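Local coordinates for glutaminase 1 (Escherichia coli, PDB 1U60), which catalyses the hydrolysis of L-glutamine to L-glutamate and ammonium, at residues G56-R61 against N201-A206; M274-F279 against K294-V299; A44-D49 against L208-A213. All coordinates share one frame; numbering follows the deposited sequence. Where two conformers were deposited one is given.

Contact 1 (G56-R61 against N201-A206); sequences GDSDYR and NTIELA. With EDO (1,2-ethanediol), chain I.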
loop_
_atom_site.group_PDB
_atom_site.type_symbol
_atom_site.label_atom_id
_atom_site.label_comp_id
_atom_site.label_asym_id
_atom_site.label_seq_id
_atom_site.Cartn_x
_atom_site.Cartn_y
_atom_site.Cartn_z
ATOM N N GLY A 56 -24.984 8.735 -15.020
ATOM C CA GLY A 56 -24.247 9.691 -15.800
ATOM C C GLY A 56 -23.904 9.216 -17.179
ATOM O O GLY A 56 -24.553 8.309 -17.747
ATOM N N ASP A 57 -22.835 9.803 -17.706
ATOM C CA ASP A 57 -22.369 9.627 -19.078
ATOM C C ASP A 57 -21.569 8.321 -19.254
ATOM O O ASP A 57 -20.463 8.316 -19.737
ATOM C CB ASP A 57 -21.476 10.813 -19.465
ATOM C CG ASP A 57 -22.195 12.151 -19.357
ATOM O OD1 ASP A 57 -23.049 12.413 -20.243
ATOM O OD2 ASP A 57 -21.954 12.983 -18.443
ATOM N N SER A 58 -22.151 7.222 -18.838
ATOM C CA SER A 58 -21.427 5.986 -18.648
ATOM C C SER A 58 -21.061 5.216 -19.933
ATOM O O SER A 58 -20.300 4.247 -19.862
ATOM C CB SER A 58 -22.206 5.094 -17.684
ATOM O OG SER A 58 -23.466 4.726 -18.228
ATOM N N ASP A 59 -21.624 5.618 -21.074
ATOM C CA ASP A 59 -21.211 5.099 -22.383
ATOM C C ASP A 59 -20.100 5.912 -23.070
ATOM O O ASP A 59 -19.544 5.464 -24.065
ATOM C CB ASP A 59 -22.430 5.045 -23.315
ATOM C CG ASP A 59 -22.167 4.266 -24.571
ATOM O OD1 ASP A 59 -22.041 3.015 -24.476
ATOM O OD2 ASP A 59 -22.061 4.814 -25.684
ATOM N N TYR A 60 -19.800 7.114 -22.564
ATOM C CA TYR A 60 -18.858 8.016 -23.200
ATOM C C TYR A 60 -17.446 7.446 -23.112
ATOM O O TYR A 60 -16.969 7.209 -21.995
ATOM C CB TYR A 60 -18.896 9.386 -22.551
ATOM C CG TYR A 60 -18.124 10.401 -23.346
ATOM C CD1 TYR A 60 -18.753 11.164 -24.318
ATOM C CD2 TYR A 60 -16.752 10.588 -23.127
ATOM C CE1 TYR A 60 -18.037 12.099 -25.080
ATOM C CE2 TYR A 60 -16.024 11.534 -23.863
ATOM C CZ TYR A 60 -16.671 12.282 -24.836
ATOM O OH TYR A 60 -15.990 13.237 -25.599
ATOM N N ARG A 61 -16.801 7.246 -24.274
ATOM C CA ARG A 61 -15.490 6.576 -24.316
ATOM C C ARG A 61 -14.367 7.620 -24.256
ATOM O O ARG A 61 -14.292 8.532 -25.098
ATOM C CB ARG A 61 -15.358 5.721 -25.540
ATOM C CG ARG A 61 -16.320 4.523 -25.617
ATOM C CD ARG A 61 -16.615 4.001 -27.154
ATOM N NE ARG A 61 -17.707 2.963 -27.155
ATOM C CZ ARG A 61 -17.485 1.837 -26.477
ATOM N NH1 ARG A 61 -16.304 1.736 -25.935
ATOM N NH2 ARG A 61 -18.357 0.835 -26.343
ATOM N N ASN A 201 -15.304 3.242 -22.022
ATOM C CA ASN A 201 -16.263 3.974 -21.234
ATOM C C ASN A 201 -16.250 3.528 -19.782
ATOM O O ASN A 201 -15.468 2.646 -19.385
ATOM C CB ASN A 201 -17.673 3.942 -21.812
ATOM C CG ASN A 201 -18.239 2.597 -21.910
ATOM O OD1 ASN A 201 -18.046 1.740 -21.027
ATOM N ND2 ASN A 201 -18.999 2.355 -23.013
ATOM N N THR A 202 -17.091 4.130 -18.990
ATOM C CA THR A 202 -17.024 3.888 -17.551
ATOM C C THR A 202 -17.450 2.454 -17.209
ATOM O O THR A 202 -16.946 1.870 -16.238
ATOM C CB THR A 202 -17.849 4.911 -16.826
ATOM O OG1 THR A 202 -17.272 6.213 -17.056
ATOM C CG2 THR A 202 -17.796 4.747 -15.290
ATOM N N ILE A 203 -18.414 1.917 -17.961
ATOM C CA ILE A 203 -18.821 0.531 -17.757
ATOM C C ILE A 203 -17.681 -0.414 -18.086
ATOM O O ILE A 203 -17.480 -1.404 -17.397
ATOM C CB ILE A 203 -20.147 0.256 -18.481
ATOM C CG1 ILE A 203 -21.272 0.930 -17.659
ATOM C CG2 ILE A 203 -20.457 -1.222 -18.538
ATOM C CD1 ILE A 203 -22.564 1.020 -18.342
ATOM N N GLU A 204 -16.979 -0.141 -19.187
ATOM C CA GLU A 204 -15.824 -0.934 -19.574
ATOM C C GLU A 204 -14.718 -0.871 -18.538
ATOM O O GLU A 204 -14.131 -1.888 -18.195
ATOM C CB GLU A 204 -15.348 -0.492 -20.943
ATOM C CG GLU A 204 -16.366 -0.956 -21.991
ATOM C CD GLU A 204 -16.228 -0.291 -23.368
ATOM O OE1 GLU A 204 -15.546 0.773 -23.510
ATOM O OE2 GLU A 204 -16.886 -0.842 -24.302
ATOM N N LEU A 205 -14.487 0.319 -17.982
ATOM C CA LEU A 205 -13.508 0.447 -16.891
ATOM C C LEU A 205 -13.902 -0.354 -15.671
ATOM O O LEU A 205 -13.070 -1.055 -15.090
ATOM C CB LEU A 205 -13.257 1.899 -16.566
ATOM C CG LEU A 205 -12.248 2.241 -15.475
ATOM C CD1 LEU A 205 -10.905 1.569 -15.825
ATOM C CD2 LEU A 205 -12.045 3.730 -15.297
ATOM N N ALA A 206 -15.164 -0.260 -15.276
ATOM C CA ALA A 206 -15.682 -1.054 -14.177
ATOM C C ALA A 206 -15.605 -2.532 -14.439
ATOM O O ALA A 206 -15.430 -3.311 -13.519
ATOM C CB ALA A 206 -17.109 -0.639 -13.796
HETATM C C1 EDO I . -22.623 0.366 -22.270
HETATM O O1 EDO I . -22.496 1.817 -22.211
HETATM C C2 EDO I . -21.268 -0.338 -22.230
HETATM O O2 EDO I . -20.485 -0.243 -23.435
HETATM O O HOH W 1 -18.065 6.874 -19.695
#

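Contact 2 (M274-F279 against K294-V299); sequences MGIAAF and KMVASV. With EDO (1,2-ethanediol), chain E.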
loop_
_atom_site.group_PDB
_atom_site.type_symbol
_atom_site.label_atom_id
_atom_site.label_comp_id
_atom_site.label_asym_id
_atom_site.label_seq_id
_atom_site.Cartn_x
_atom_site.Cartn_y
_atom_site.Cartn_z
ATOM N N MET A 274 -16.821 -6.772 -6.649
ATOM C CA MET A 274 -17.179 -5.855 -7.734
ATOM C C MET A 274 -16.039 -4.960 -8.182
ATOM O O MET A 274 -15.049 -4.772 -7.482
ATOM C CB MET A 274 -18.362 -4.958 -7.314
ATOM C CG MET A 274 -18.026 -3.999 -6.174
ATOM S SD MET A 274 -19.320 -2.818 -5.820
ATOM C CE MET A 274 -20.665 -3.943 -5.436
ATOM N N GLY A 275 -16.161 -4.470 -9.410
ATOM C CA GLY A 275 -15.414 -3.310 -9.860
ATOM C C GLY A 275 -16.247 -2.058 -9.737
ATOM O O GLY A 275 -17.451 -2.094 -10.009
ATOM N N ILE A 276 -15.608 -0.956 -9.341
ATOM C CA ILE A 276 -16.258 0.338 -9.257
ATOM C C ILE A 276 -15.411 1.287 -10.065
ATOM O O ILE A 276 -14.191 1.380 -9.913
ATOM C CB ILE A 276 -16.365 0.873 -7.802
ATOM C CG1 ILE A 276 -16.927 -0.172 -6.871
ATOM C CG2 ILE A 276 -17.137 2.254 -7.728
ATOM C CD1 ILE A 276 -16.752 0.173 -5.333
ATOM N N ALA A 277 -16.049 2.036 -10.926
ATOM C CA ALA A 277 -15.292 3.003 -11.717
ATOM C C ALA A 277 -16.047 4.305 -11.845
ATOM O O ALA A 277 -17.284 4.353 -11.748
ATOM C CB ALA A 277 -14.977 2.467 -13.065
ATOM N N ALA A 278 -15.305 5.351 -12.119
ATOM C CA ALA A 278 -15.920 6.643 -12.499
ATOM C C ALA A 278 -15.058 7.382 -13.456
ATOM O O ALA A 278 -13.912 7.046 -13.656
ATOM C CB ALA A 278 -16.150 7.475 -11.242
ATOM N N PHE A 279 -15.625 8.446 -14.054
ATOM C CA PHE A 279 -14.950 9.270 -14.986
ATOM C C PHE A 279 -15.428 10.690 -14.871
ATOM O O PHE A 279 -16.637 10.944 -14.757
ATOM C CB PHE A 279 -15.210 8.712 -16.394
ATOM C CG PHE A 279 -15.158 9.716 -17.492
ATOM C CD1 PHE A 279 -13.964 10.268 -17.899
ATOM C CD2 PHE A 279 -16.326 10.030 -18.199
ATOM C CE1 PHE A 279 -13.926 11.167 -18.929
ATOM C CE2 PHE A 279 -16.309 10.911 -19.248
ATOM C CZ PHE A 279 -15.109 11.488 -19.631
ATOM N N LYS A 294 -14.085 11.130 -6.005
ATOM C CA LYS A 294 -15.156 11.316 -5.030
ATOM C C LYS A 294 -16.314 10.359 -5.310
ATOM O O LYS A 294 -16.875 9.806 -4.396
ATOM C CB LYS A 294 -15.615 12.807 -4.985
ATOM C CG LYS A 294 -14.581 13.703 -4.313
ATOM C CD LYS A 294 -14.451 13.537 -2.757
ATOM C CE LYS A 294 -13.051 14.043 -2.243
ATOM N NZ LYS A 294 -13.099 15.343 -1.500
ATOM N N MET A 295 -16.648 10.134 -6.574
ATOM C CA MET A 295 -17.770 9.274 -6.894
ATOM C C MET A 295 -17.436 7.793 -6.545
ATOM O O MET A 295 -18.272 7.083 -6.019
ATOM C CB MET A 295 -18.185 9.427 -8.370
ATOM C CG MET A 295 -18.948 10.747 -8.584
ATOM S SD MET A 295 -19.596 10.841 -10.299
ATOM C CE MET A 295 -18.267 11.149 -11.164
ATOM N N VAL A 296 -16.224 7.326 -6.863
ATOM C CA VAL A 296 -15.826 5.964 -6.497
ATOM C C VAL A 296 -15.767 5.802 -4.976
ATOM O O VAL A 296 -16.289 4.809 -4.441
ATOM C CB VAL A 296 -14.486 5.582 -7.130
ATOM C CG1 VAL A 296 -13.962 4.300 -6.532
ATOM C CG2 VAL A 296 -14.623 5.431 -8.703
ATOM N N ALA A 297 -15.132 6.756 -4.291
ATOM C CA ALA A 297 -15.082 6.719 -2.835
ATOM C C ALA A 297 -16.476 6.677 -2.232
ATOM O O ALA A 297 -16.741 5.972 -1.268
ATOM C CB ALA A 297 -14.299 7.929 -2.304
ATOM N N SER A 298 -17.393 7.466 -2.808
ATOM C CA SER A 298 -18.762 7.502 -2.307
ATOM C C SER A 298 -19.459 6.138 -2.396
ATOM O O SER A 298 -20.045 5.654 -1.442
ATOM C CB SER A 298 -19.574 8.554 -3.061
ATOM O OG SER A 298 -20.930 8.507 -2.591
ATOM N N VAL A 299 -19.361 5.465 -3.548
ATOM C CA VAL A 299 -19.968 4.171 -3.701
ATOM C C VAL A 299 -19.390 3.205 -2.654
ATOM O O VAL A 299 -20.131 2.479 -1.963
ATOM C CB VAL A 299 -19.767 3.634 -5.137
ATOM C CG1 VAL A 299 -20.261 2.145 -5.284
ATOM C CG2 VAL A 299 -20.493 4.509 -6.166
HETATM C C1 EDO E . -9.685 17.269 -2.387
HETATM O O1 EDO E . -8.862 18.379 -2.721
HETATM C C2 EDO E . -9.038 16.436 -1.297
HETATM O O2 EDO E . -9.993 15.471 -0.918
#

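Contact 3 (A44-D49 against L208-A213); sequences AIVTCD and LGATLA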
loop_
_atom_site.group_PDB
_atom_site.type_symbol
_atom_site.label_atom_id
_atom_site.label_comp_id
_atom_site.label_asym_id
_atom_site.label_seq_id
_atom_site.Cartn_x
_atom_site.Cartn_y
_atom_site.Cartn_z
ATOM N N ALA A 44 -20.007 3.808 -12.256
ATOM C CA ALA A 44 -20.586 2.483 -12.512
ATOM C C ALA A 44 -20.042 1.420 -11.573
ATOM O O ALA A 44 -18.914 1.477 -11.153
ATOM C CB ALA A 44 -20.329 2.015 -13.972
ATOM N N ILE A 45 -20.869 0.383 -11.363
ATOM C CA ILE A 45 -20.496 -0.864 -10.743
ATOM C C ILE A 45 -20.724 -1.998 -11.753
ATOM O O ILE A 45 -21.731 -2.052 -12.455
ATOM C CB ILE A 45 -21.412 -1.148 -9.547
ATOM C CG1 ILE A 45 -21.187 -0.168 -8.404
ATOM C CG2 ILE A 45 -21.287 -2.586 -9.083
ATOM C CD1 ILE A 45 -22.270 -0.178 -7.320
ATOM N N VAL A 46 -19.746 -2.903 -11.823
ATOM C CA VAL A 46 -19.926 -4.178 -12.456
ATOM C C VAL A 46 -19.604 -5.247 -11.413
ATOM O O VAL A 46 -18.501 -5.295 -10.887
ATOM C CB VAL A 46 -19.062 -4.341 -13.695
ATOM C CG1 VAL A 46 -19.264 -5.801 -14.248
ATOM C CG2 VAL A 46 -19.462 -3.290 -14.752
ATOM N N THR A 47 -20.578 -6.101 -11.097
ATOM C CA THR A 47 -20.387 -7.088 -10.025
ATOM C C THR A 47 -19.740 -8.344 -10.567
ATOM O O THR A 47 -19.748 -8.571 -11.762
ATOM C CB THR A 47 -21.729 -7.490 -9.342
ATOM O OG1 THR A 47 -22.539 -8.304 -10.214
ATOM C CG2 THR A 47 -22.575 -6.236 -9.046
ATOM N N CYS A 48 -19.216 -9.156 -9.654
ATOM C CA CYS A 48 -18.628 -10.444 -10.003
ATOM C C CYS A 48 -19.621 -11.408 -10.587
ATOM O O CYS A 48 -19.235 -12.398 -11.228
ATOM C CB CYS A 48 -17.952 -11.049 -8.776
ATOM S SG CYS A 48 -16.452 -10.124 -8.493
ATOM N N ASP A 49 -20.900 -11.130 -10.411
ATOM C CA ASP A 49 -21.947 -11.919 -11.068
ATOM C C ASP A 49 -22.445 -11.367 -12.390
ATOM O O ASP A 49 -23.379 -11.916 -12.954
ATOM C CB ASP A 49 -23.128 -12.168 -10.111
ATOM C CG ASP A 49 -22.747 -13.090 -8.976
ATOM O OD1 ASP A 49 -22.089 -14.122 -9.272
ATOM O OD2 ASP A 49 -23.005 -12.858 -7.767
ATOM N N LEU A 208 -13.117 -4.030 -16.226
ATOM C CA LEU A 208 -11.724 -4.344 -15.892
ATOM C C LEU A 208 -11.642 -4.617 -14.396
ATOM O O LEU A 208 -11.068 -5.639 -13.984
ATOM C CB LEU A 208 -10.813 -3.200 -16.277
ATOM C CG LEU A 208 -9.363 -3.185 -15.702
ATOM C CD1 LEU A 208 -8.577 -4.449 -16.041
ATOM C CD2 LEU A 208 -8.590 -1.974 -16.145
ATOM N N GLY A 209 -12.234 -3.745 -13.594
ATOM C CA GLY A 209 -12.278 -3.956 -12.149
ATOM C C GLY A 209 -12.955 -5.249 -11.715
ATOM O O GLY A 209 -12.470 -5.926 -10.811
ATOM N N ALA A 210 -14.080 -5.577 -12.360
ATOM C CA ALA A 210 -14.858 -6.728 -12.029
ATOM C C ALA A 210 -14.129 -8.022 -12.435
ATOM O O ALA A 210 -14.215 -9.023 -11.748
ATOM C CB ALA A 210 -16.194 -6.669 -12.666
ATOM N N THR A 211 -13.361 -7.967 -13.501
ATOM C CA THR A 211 -12.570 -9.114 -13.910
ATOM C C THR A 211 -11.534 -9.409 -12.825
ATOM O O THR A 211 -11.330 -10.571 -12.439
ATOM C CB THR A 211 -11.930 -8.874 -15.265
ATOM O OG1 THR A 211 -12.960 -8.711 -16.276
ATOM C CG2 THR A 211 -11.065 -10.077 -15.631
ATOM N N LEU A 212 -10.905 -8.357 -12.296
ATOM C CA LEU A 212 -9.955 -8.537 -11.230
ATOM C C LEU A 212 -10.698 -8.985 -9.969
ATOM O O LEU A 212 -10.250 -9.918 -9.269
ATOM C CB LEU A 212 -9.194 -7.249 -11.022
ATOM C CG LEU A 212 -8.325 -6.739 -12.168
ATOM C CD1 LEU A 212 -7.782 -5.300 -11.873
ATOM C CD2 LEU A 212 -7.167 -7.720 -12.488
ATOM N N ALA A 213 -11.846 -8.379 -9.648
ATOM C CA ALA A 213 -12.574 -8.768 -8.438
ATOM C C ALA A 213 -13.000 -10.262 -8.474
ATOM O O ALA A 213 -13.060 -10.902 -7.431
ATOM C CB ALA A 213 -13.830 -7.867 -8.223
#

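Contact 1 (G56-R61 against N201-A206)
The side chains of Arg61 and Glu204 cross obliquely and meet at their tips, the guanidinium and carboxylate planes 46° apart. NH1 of Arg61 forms the short arm of the salt bridge, 2.7 Å from Glu204 OE1, while NH2 reaches Glu204 OE2 at 3.0 Å within the guanidinium plane. An extended run from CG to NE carries the arginine charge this far. Asn201 runs alongside, its ND2 lying over one guanidinium face, toward the rim. With chi1 at 61°, CG of Asn201 sits in the crowded position between backbone N and carbonyl carbon, which turns the amide back toward the helix start. Asn201 OD1 takes the N-H of Glu204, its N 2.8 Å away, nearly along the C=O axis. Asn201 ND2 donates almost straight to O2 of an ethanediol, probably from the crystallisation liquor, 3.0 Å away, whose O1 donates to OD1 of Asp59. Between the turn of 57-60 and the helix, a water accepts from Thr202 OG1 and donates to the carbonyl oxygens of Asp57 and Tyr60. Glu204 OE1 also accepts from Asn201 N at 2.9 Å, so one carboxylate serves both arginine and backbone. These reciprocal Asn201 and Glu204 bonds are the capping box that starts helix 202-213, for which asparagine and glutamate are well suited.

Contact 2 (M274-F279 against K294-V299)
The C-terminal helix 290-303 lies against one face of the five-stranded antiparallel sheet here, next to helix 4-18, an arrangement consistent with the beta-lactamase-like fold of the glutaminase family. The segment 294-299 runs almost antiparallel to strand 274-279, at 151°, with the short axes approaching to 7.4 Å. Ile276 and Ala278 face the helix, and the small Ala278 is consistent with so close an approach. Ala277 and Phe279 point the other way, toward helix 202-213. Val296 stands between the two facing residues: CG1, anti to its backbone N, meets Ile276 CG2 at 4.0 Å, and CG2 goes to Ala278. Val299, one turn on, lies antiparallel alongside Ile276, Val299 CB lying 3.9 Å from Ile276 CG2. At the other end Met295 brings its CB to 4.0 Å from Ala278 CB, then bends at its last torsion so that CE approaches the carbonyl oxygen of Phe279. No hydrogen bond crosses; the strand's backbone polar groups pair with strands 42-47 and 265-270. The tightest fit is at the alanine, where Val296 CG2 lies 3.6 Å from Ala278 CB and 3.5 Å from Ala278 N.

Contact 3 (A44-D49 against L208-A213)
Two backbone N-H groups grip Thr47 OG1: that of Asn51, and more weakly that of Asp49, whose N lies 3.3 Å from Thr47 OG1. Chi1 of 71° places OG1 in the crowded position between backbone N and carbonyl carbon, and from there it can reach the chain as it turns after strand 42-47. Threonine thus suits the strand end, since its hydroxyl accepts from the N-H groups of the chain that follows the strand while its CB points away from helix 202-213. Its two neighbours in sequence make the contact with that helix. Val46 directs its side chain to the helix, and Val46 CG1, anti to the backbone N, touches CB of Ala210 at 3.6 Å. Ala210 CB also comes within 3.2 Å of Val46 O, a tight approach to an oxygen that is already bonded to the N-H of Gly275 in the adjoining strand. The short alanine side chain suits so close an approach of helix and strand. Cys48 follows just beyond the strand, its CA 5.7 Å from that of Ala210. Here SG lies anti to the carbonyl carbon, chi1 -73°, and extends alongside the last turn of the helix, with Cys48 SG 3.5 Å from both CB and C of Ala213. This is one of two conformers of the cysteine. No hydrogen bond joins the two segments. The chemistry is that of short apolar groups and a polarisable sulphur in van der Waals contact, which implies that, between these two segments, burial and close packing rather than hydrogen bonds join helix to strand, while backbone polar groups such as Val46 O are satisfied within the sheet.

How the contacts relate
The five-stranded sheet joins all three contacts, whose centres lie 11 to 13 Å apart. Contacts 1 and 3 use successive parts of helix 202-213, on the sheet face turned away from the helix of contact 2. Strands 42-47 and 274-279 are neighbours, and Ala44 N lies 2.8 Å from Ala277 O, a probable hydrogen bond that ties contact 3 to contact 2. Contact 1 reaches contact 2 by packing: Thr202 OG1 is 3.3 Å from Phe279 CB, and Leu205 CG is 3.6 Å from Ala277 CB. Contacts 1 and 3 lie away from the predicted substrate site; in contact 2 the Phe279 side chain comes within about 10 Å of that of Val262, a predicted substrate-binding residue.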